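Local coordinates for mitochondrial edited mRNA stability factor 1 (Trypanosoma brucei, PDB 6U9X), which probably acts as a Nudix-family RNA-binding enzyme that processes the 5' ends of mitochondrial mRNAs, at residues I46-L51 and F65-Q70; N235-G240 and P336-L341. All coordinates share one frame; numbering follows the deposited sequence.

Interaction 1. Residues I46-L51 and F65-Q70; sequences IQLEKL and FVYKWQ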
loop_
_atom_site.group_PDB
_atom_site.type_symbol
_atom_site.label_atom_id
_atom_site.label_comp_id
_atom_site.label_asym_id
_atom_site.label_seq_id
_atom_site.Cartn_x
_atom_site.Cartn_y
_atom_site.Cartn_z
ATOM N N ILE A 46 24.397 -8.287 3.822
ATOM C CA ILE A 46 23.590 -9.480 3.598
ATOM C C ILE A 46 24.546 -10.623 3.284
ATOM O O ILE A 46 25.336 -10.539 2.333
ATOM C CB ILE A 46 22.589 -9.269 2.451
ATOM C CG1 ILE A 46 21.509 -8.256 2.840
ATOM C CG2 ILE A 46 21.976 -10.587 2.028
ATOM C CD1 ILE A 46 20.476 -8.023 1.752
ATOM N N GLN A 47 24.486 -11.689 4.078
ATOM C CA GLN A 47 25.363 -12.833 3.855
ATOM C C GLN A 47 24.594 -13.882 3.059
ATOM O O GLN A 47 23.775 -14.624 3.603
ATOM C CB GLN A 47 25.898 -13.395 5.164
ATOM C CG GLN A 47 27.388 -13.714 5.100
ATOM C CD GLN A 47 27.649 -15.164 4.743
ATOM O OE1 GLN A 47 26.978 -16.065 5.248
ATOM N NE2 GLN A 47 28.612 -15.398 3.855
ATOM N N LEU A 48 24.882 -13.937 1.757
ATOM C CA LEU A 48 24.293 -14.925 0.863
ATOM C C LEU A 48 25.132 -16.192 0.905
ATOM O O LEU A 48 26.359 -16.139 0.760
ATOM C CB LEU A 48 24.221 -14.392 -0.567
ATOM C CG LEU A 48 23.260 -13.234 -0.836
ATOM C CD1 LEU A 48 23.088 -13.033 -2.327
ATOM C CD2 LEU A 48 21.928 -13.503 -0.175
ATOM N N GLU A 49 24.471 -17.327 1.093
ATOM C CA GLU A 49 25.140 -18.625 1.188
ATOM C C GLU A 49 24.781 -19.430 -0.057
ATOM O O GLU A 49 23.658 -19.924 -0.186
ATOM C CB GLU A 49 24.744 -19.348 2.472
ATOM C CG GLU A 49 24.668 -18.422 3.678
ATOM C CD GLU A 49 25.162 -19.074 4.950
ATOM O OE1 GLU A 49 24.412 -19.885 5.531
ATOM O OE2 GLU A 49 26.305 -18.785 5.363
ATOM N N LYS A 50 25.738 -19.542 -0.977
ATOM C CA LYS A 50 25.498 -20.233 -2.238
ATOM C C LYS A 50 25.183 -21.703 -1.996
ATOM O O LYS A 50 25.884 -22.387 -1.245
ATOM C CB LYS A 50 26.718 -20.099 -3.152
ATOM C CG LYS A 50 26.621 -20.890 -4.445
ATOM C CD LYS A 50 27.957 -20.933 -5.169
ATOM C CE LYS A 50 27.786 -21.361 -6.618
ATOM N NZ LYS A 50 26.964 -22.597 -6.742
ATOM N N LEU A 51 24.116 -22.183 -2.628
ATOM C CA LEU A 51 23.745 -23.593 -2.572
ATOM C C LEU A 51 24.383 -24.294 -3.763
ATOM O O LEU A 51 24.043 -24.005 -4.916
ATOM C CB LEU A 51 22.227 -23.760 -2.577
ATOM C CG LEU A 51 21.538 -23.915 -1.220
ATOM C CD1 LEU A 51 21.846 -22.729 -0.326
ATOM C CD2 LEU A 51 20.038 -24.080 -1.393
ATOM N N PHE A 65 21.865 -20.551 -11.077
ATOM C CA PHE A 65 22.433 -20.570 -9.741
ATOM C C PHE A 65 21.319 -20.363 -8.720
ATOM O O PHE A 65 20.248 -19.836 -9.033
ATOM C CB PHE A 65 23.499 -19.482 -9.574
ATOM C CG PHE A 65 24.739 -19.693 -10.407
ATOM C CD1 PHE A 65 25.977 -19.837 -9.799
ATOM C CD2 PHE A 65 24.672 -19.726 -11.791
ATOM C CE1 PHE A 65 27.120 -20.023 -10.556
ATOM C CE2 PHE A 65 25.811 -19.911 -12.551
ATOM C CZ PHE A 65 27.036 -20.060 -11.933
ATOM N N VAL A 66 21.573 -20.789 -7.489
ATOM C CA VAL A 66 20.621 -20.561 -6.409
ATOM C C VAL A 66 21.389 -20.143 -5.163
ATOM O O VAL A 66 22.343 -20.813 -4.752
ATOM C CB VAL A 66 19.716 -21.788 -6.157
ATOM C CG1 VAL A 66 20.481 -22.977 -5.584
ATOM C CG2 VAL A 66 18.552 -21.402 -5.262
ATOM N N TYR A 67 21.003 -19.003 -4.597
ATOM C CA TYR A 67 21.608 -18.461 -3.393
ATOM C C TYR A 67 20.550 -18.365 -2.304
ATOM O O TYR A 67 19.355 -18.231 -2.586
ATOM C CB TYR A 67 22.223 -17.077 -3.645
ATOM C CG TYR A 67 23.588 -17.109 -4.297
ATOM C CD1 TYR A 67 23.745 -17.552 -5.604
ATOM C CD2 TYR A 67 24.717 -16.684 -3.608
ATOM C CE1 TYR A 67 24.991 -17.578 -6.204
ATOM C CE2 TYR A 67 25.967 -16.706 -4.201
ATOM C CZ TYR A 67 26.098 -17.154 -5.498
ATOM O OH TYR A 67 27.341 -17.176 -6.090
ATOM N N LYS A 68 20.998 -18.440 -1.055
ATOM C CA LYS A 68 20.105 -18.466 0.092
ATOM C C LYS A 68 20.488 -17.365 1.068
ATOM O O LYS A 68 21.671 -17.053 1.235
ATOM C CB LYS A 68 20.154 -19.830 0.789
ATOM C CG LYS A 68 19.118 -20.029 1.878
ATOM C CD LYS A 68 19.471 -21.232 2.737
ATOM C CE LYS A 68 20.846 -21.066 3.368
ATOM N NZ LYS A 68 21.182 -22.194 4.281
ATOM N N TRP A 69 19.479 -16.779 1.711
ATOM C CA TRP A 69 19.690 -15.749 2.720
ATOM C C TRP A 69 18.783 -16.035 3.905
ATOM O O TRP A 69 17.560 -16.107 3.750
ATOM C CB TRP A 69 19.411 -14.352 2.159
ATOM C CG TRP A 69 19.641 -13.256 3.154
ATOM C CD1 TRP A 69 20.576 -13.231 4.149
ATOM C CD2 TRP A 69 18.918 -12.023 3.252
ATOM N NE1 TRP A 69 20.480 -12.059 4.858
ATOM C CE2 TRP A 69 19.470 -11.300 4.328
ATOM C CE3 TRP A 69 17.859 -11.461 2.533
ATOM C CZ2 TRP A 69 18.998 -10.044 4.703
ATOM C CZ3 TRP A 69 17.390 -10.214 2.907
ATOM C CH2 TRP A 69 17.960 -9.519 3.983
ATOM N N GLN A 70 19.381 -16.196 5.081
ATOM C CA GLN A 70 18.647 -16.428 6.317
ATOM C C GLN A 70 18.606 -15.126 7.107
ATOM O O GLN A 70 19.656 -14.582 7.467
ATOM C CB GLN A 70 19.297 -17.540 7.139
ATOM C CG GLN A 70 18.592 -17.835 8.448
ATOM C CD GLN A 70 17.214 -18.428 8.241
ATOM O OE1 GLN A 70 17.028 -19.325 7.416
ATOM N NE2 GLN A 70 16.237 -17.930 8.991
HETATM O O HOH W 1 22.770 -12.048 6.264
#

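Interaction 2. Residues N235-G240 and P336-L341; sequences NVYPTG and PPYSNL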
loop_
_atom_site.group_PDB
_atom_site.type_symbol
_atom_site.label_atom_id
_atom_site.label_comp_id
_atom_site.label_asym_id
_atom_site.label_seq_id
_atom_site.Cartn_x
_atom_site.Cartn_y
_atom_site.Cartn_z
ATOM N N ASN A 235 2.265 21.648 -1.818
ATOM C CA ASN A 235 0.905 21.612 -1.298
ATOM C C ASN A 235 0.549 20.270 -0.668
ATOM O O ASN A 235 -0.622 20.041 -0.347
ATOM C CB ASN A 235 -0.094 21.957 -2.406
ATOM C CG ASN A 235 -0.030 23.417 -2.813
ATOM O OD1 ASN A 235 0.167 24.298 -1.976
ATOM N ND2 ASN A 235 -0.192 23.680 -4.105
ATOM N N VAL A 236 1.524 19.384 -0.477
ATOM C CA VAL A 236 1.317 18.092 0.169
ATOM C C VAL A 236 1.955 18.145 1.550
ATOM O O VAL A 236 3.108 18.568 1.692
ATOM C CB VAL A 236 1.903 16.943 -0.668
ATOM C CG1 VAL A 236 1.678 15.611 0.025
ATOM C CG2 VAL A 236 1.287 16.936 -2.057
ATOM N N TYR A 237 1.208 17.715 2.568
ATOM C CA TYR A 237 1.665 17.787 3.948
ATOM C C TYR A 237 1.512 16.426 4.617
ATOM O O TYR A 237 0.457 15.783 4.478
ATOM C CB TYR A 237 0.881 18.858 4.722
ATOM C CG TYR A 237 1.020 20.251 4.147
ATOM C CD1 TYR A 237 2.064 21.081 4.534
ATOM C CD2 TYR A 237 0.111 20.735 3.214
ATOM C CE1 TYR A 237 2.197 22.355 4.012
ATOM C CE2 TYR A 237 0.236 22.007 2.686
ATOM C CZ TYR A 237 1.282 22.814 3.089
ATOM O OH TYR A 237 1.412 24.081 2.565
ATOM N N PRO A 238 2.523 15.954 5.347
ATOM C CA PRO A 238 2.407 14.650 6.012
ATOM C C PRO A 238 1.466 14.714 7.205
ATOM O O PRO A 238 1.462 15.685 7.964
ATOM C CB PRO A 238 3.845 14.350 6.450
ATOM C CG PRO A 238 4.466 15.701 6.620
ATOM C CD PRO A 238 3.840 16.580 5.568
ATOM N N THR A 239 0.666 13.658 7.371
ATOM C CA THR A 239 -0.374 13.649 8.391
ATOM C C THR A 239 -0.341 12.455 9.334
ATOM O O THR A 239 -1.135 12.430 10.281
ATOM C CB THR A 239 -1.763 13.714 7.738
ATOM O OG1 THR A 239 -1.853 12.726 6.704
ATOM C CG2 THR A 239 -1.994 15.086 7.143
ATOM N N GLY A 240 0.524 11.481 9.119
ATOM C CA GLY A 240 0.633 10.371 10.046
ATOM C C GLY A 240 1.098 9.113 9.343
ATOM O O GLY A 240 1.318 9.088 8.134
ATOM N N PRO A 336 -0.921 19.096 9.736
ATOM C CA PRO A 336 -0.070 19.720 10.750
ATOM C C PRO A 336 -0.419 21.188 10.904
ATOM O O PRO A 336 -0.929 21.815 9.963
ATOM C CB PRO A 336 1.351 19.542 10.189
ATOM C CG PRO A 336 1.208 18.649 8.979
ATOM C CD PRO A 336 -0.185 18.841 8.489
ATOM N N PRO A 337 -0.159 21.776 12.075
ATOM C CA PRO A 337 -0.528 23.185 12.283
ATOM C C PRO A 337 0.159 24.154 11.335
ATOM O O PRO A 337 -0.448 25.165 10.959
ATOM C CB PRO A 337 -0.118 23.441 13.741
ATOM C CG PRO A 337 -0.137 22.090 14.377
ATOM C CD PRO A 337 0.335 21.146 13.312
ATOM N N TYR A 338 1.401 23.879 10.924
ATOM C CA TYR A 338 2.130 24.835 10.096
ATOM C C TYR A 338 1.555 24.970 8.691
ATOM O O TYR A 338 2.000 25.849 7.944
ATOM C CB TYR A 338 3.618 24.456 10.021
ATOM C CG TYR A 338 3.948 23.217 9.207
ATOM C CD1 TYR A 338 4.030 23.267 7.819
ATOM C CD2 TYR A 338 4.212 22.004 9.831
ATOM C CE1 TYR A 338 4.338 22.142 7.077
ATOM C CE2 TYR A 338 4.524 20.874 9.095
ATOM C CZ TYR A 338 4.586 20.949 7.720
ATOM O OH TYR A 338 4.896 19.825 6.987
ATOM N N SER A 339 0.589 24.136 8.315
ATOM C CA SER A 339 0.013 24.173 6.978
ATOM C C SER A 339 -1.174 25.118 6.856
ATOM O O SER A 339 -1.638 25.354 5.734
ATOM C CB SER A 339 -0.423 22.765 6.555
ATOM O OG SER A 339 -1.421 22.259 7.426
ATOM N N ASN A 340 -1.666 25.665 7.971
ATOM C CA ASN A 340 -2.887 26.472 7.987
ATOM C C ASN A 340 -4.066 25.709 7.390
ATOM O O ASN A 340 -4.949 26.296 6.761
ATOM C CB ASN A 340 -2.692 27.808 7.262
ATOM C CG ASN A 340 -1.586 28.647 7.873
ATOM O OD1 ASN A 340 -0.641 29.043 7.190
ATOM N ND2 ASN A 340 -1.701 28.923 9.166
ATOM N N LEU A 341 -4.085 24.388 7.585
ATOM C CA LEU A 341 -5.102 23.530 6.999
ATOM C C LEU A 341 -6.003 22.855 8.023
ATOM O O LEU A 341 -7.071 22.368 7.644
ATOM C CB LEU A 341 -4.444 22.446 6.130
ATOM C CG LEU A 341 -4.447 22.648 4.612
ATOM C CD1 LEU A 341 -4.084 24.077 4.250
ATOM C CD2 LEU A 341 -3.496 21.662 3.943
#

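Interaction 1. Residues I46-L51 and F65-Q70
I46 and W69 meet at one end of an antiparallel edge pairing, in which the short strand 49-50 lies against strand 65-72, at the border of a four-stranded antiparallel sheet. The aliphatic branches of I46 spread over one face of the indole. With chi1 at -68°, CG2 lies anti to the backbone N and sits above the five-membered ring, 3.4 Å from its centroid and 6° off the normal, a CH-pi contact, while CG1 and CD1 reach over the six-membered ring. The backbone N of Q47 and W69 NE1 both donate to one water, which lies in the plane of the indole at its edge. L48 comes next, with CB at the edge of the Y67 ring, 3.8 Å from Y67 CD2, and CD2 against the W69 CB. E49 forms a hydrogen-bonded pair with K68: E49 N donates to K68 O (2.8 Å) and K68 N returns a longer bond to E49 O (3.2 Å). The E49 carboxylate and K68 ammonium lean toward each other on the same face, but E49 OE1 and K68 NZ stay 4.2 Å apart, too far for a salt bridge, so any attraction is probably loose. K50 and Y67, a non-hydrogen-bonded pair, put their side chains on the opposite face. There K50 CB lies over the tyrosine ring in a CH-pi contact, and the extended chain runs on past Y67 OH until CE meets the F65 edge. On this side, helix 145-158 packs against the sheet through I148, which touches L48 and Y67. L51 closes the pairing with its N bonded to V66 O, while its CD1 methyl rests on K68 CB, 3.5 Å away.

Interaction 2. Residues N235-G240 and P336-L341
Y237 and S339 approach with their CA atoms 7.3 Å apart, and T239 and P336 with theirs 6.5 Å apart, so the start of Nudix-domain strand 237-242 and the 3-10 turn 337-339 are joined by packing and not by backbone pairing. The turn belongs to the C-terminal segment, which folds back over this strand. Y237 is the centre of the contact. Its ring receives S339 CB over the middle of one face, 3.5 Å from the centroid and 9° off the normal, in a CH-pi contact. Y338 CE1 meets the ring edge, 3.6 Å from Y237 CD1, and the two ring planes are turned 65° to each other, an oblique aromatic contact. On the other flank L341 CD2 approaches Y237 CD2, while P336 CD lies against the Y237 CB. The hydroxyl of Y338 also extends to P238, close to its CD. Next along the strand, T239 turns to the nucleotide-site side, where its OG1 bonds to R332 O and its side chain touches Y257; both residues contact GDP in another structure of this protein. The turn is held by its own bonds: P336 O accepts both S339 N and S339 OG. The serine hydroxyl, set between the backbone N and the carbonyl carbon (chi1 62°), donates in the plane of that carbonyl, with OG 2.6 Å from P336 O.

Interactions 1 and 2 lie on opposite sides of the chain's centre, with their own centres about 44 Å apart and their nearest atoms about 25 Å apart, so neither touches the other. Interaction 1 builds the outer border of the four-stranded antiparallel sheet, away from the GDP site; its nearest atom is about 12 Å from the bound RNA. In interaction 2, segment 235-240 lies within the Nudix domain, and the contact comes within about 9 Å of the RNA at its nearest atom. It also adjoins the GDP site known from a structure of this protein, with no GDP bound to the chain here: the side chain of T239 is about 3 Å from that of Y257 and about 6 Å from that of R332.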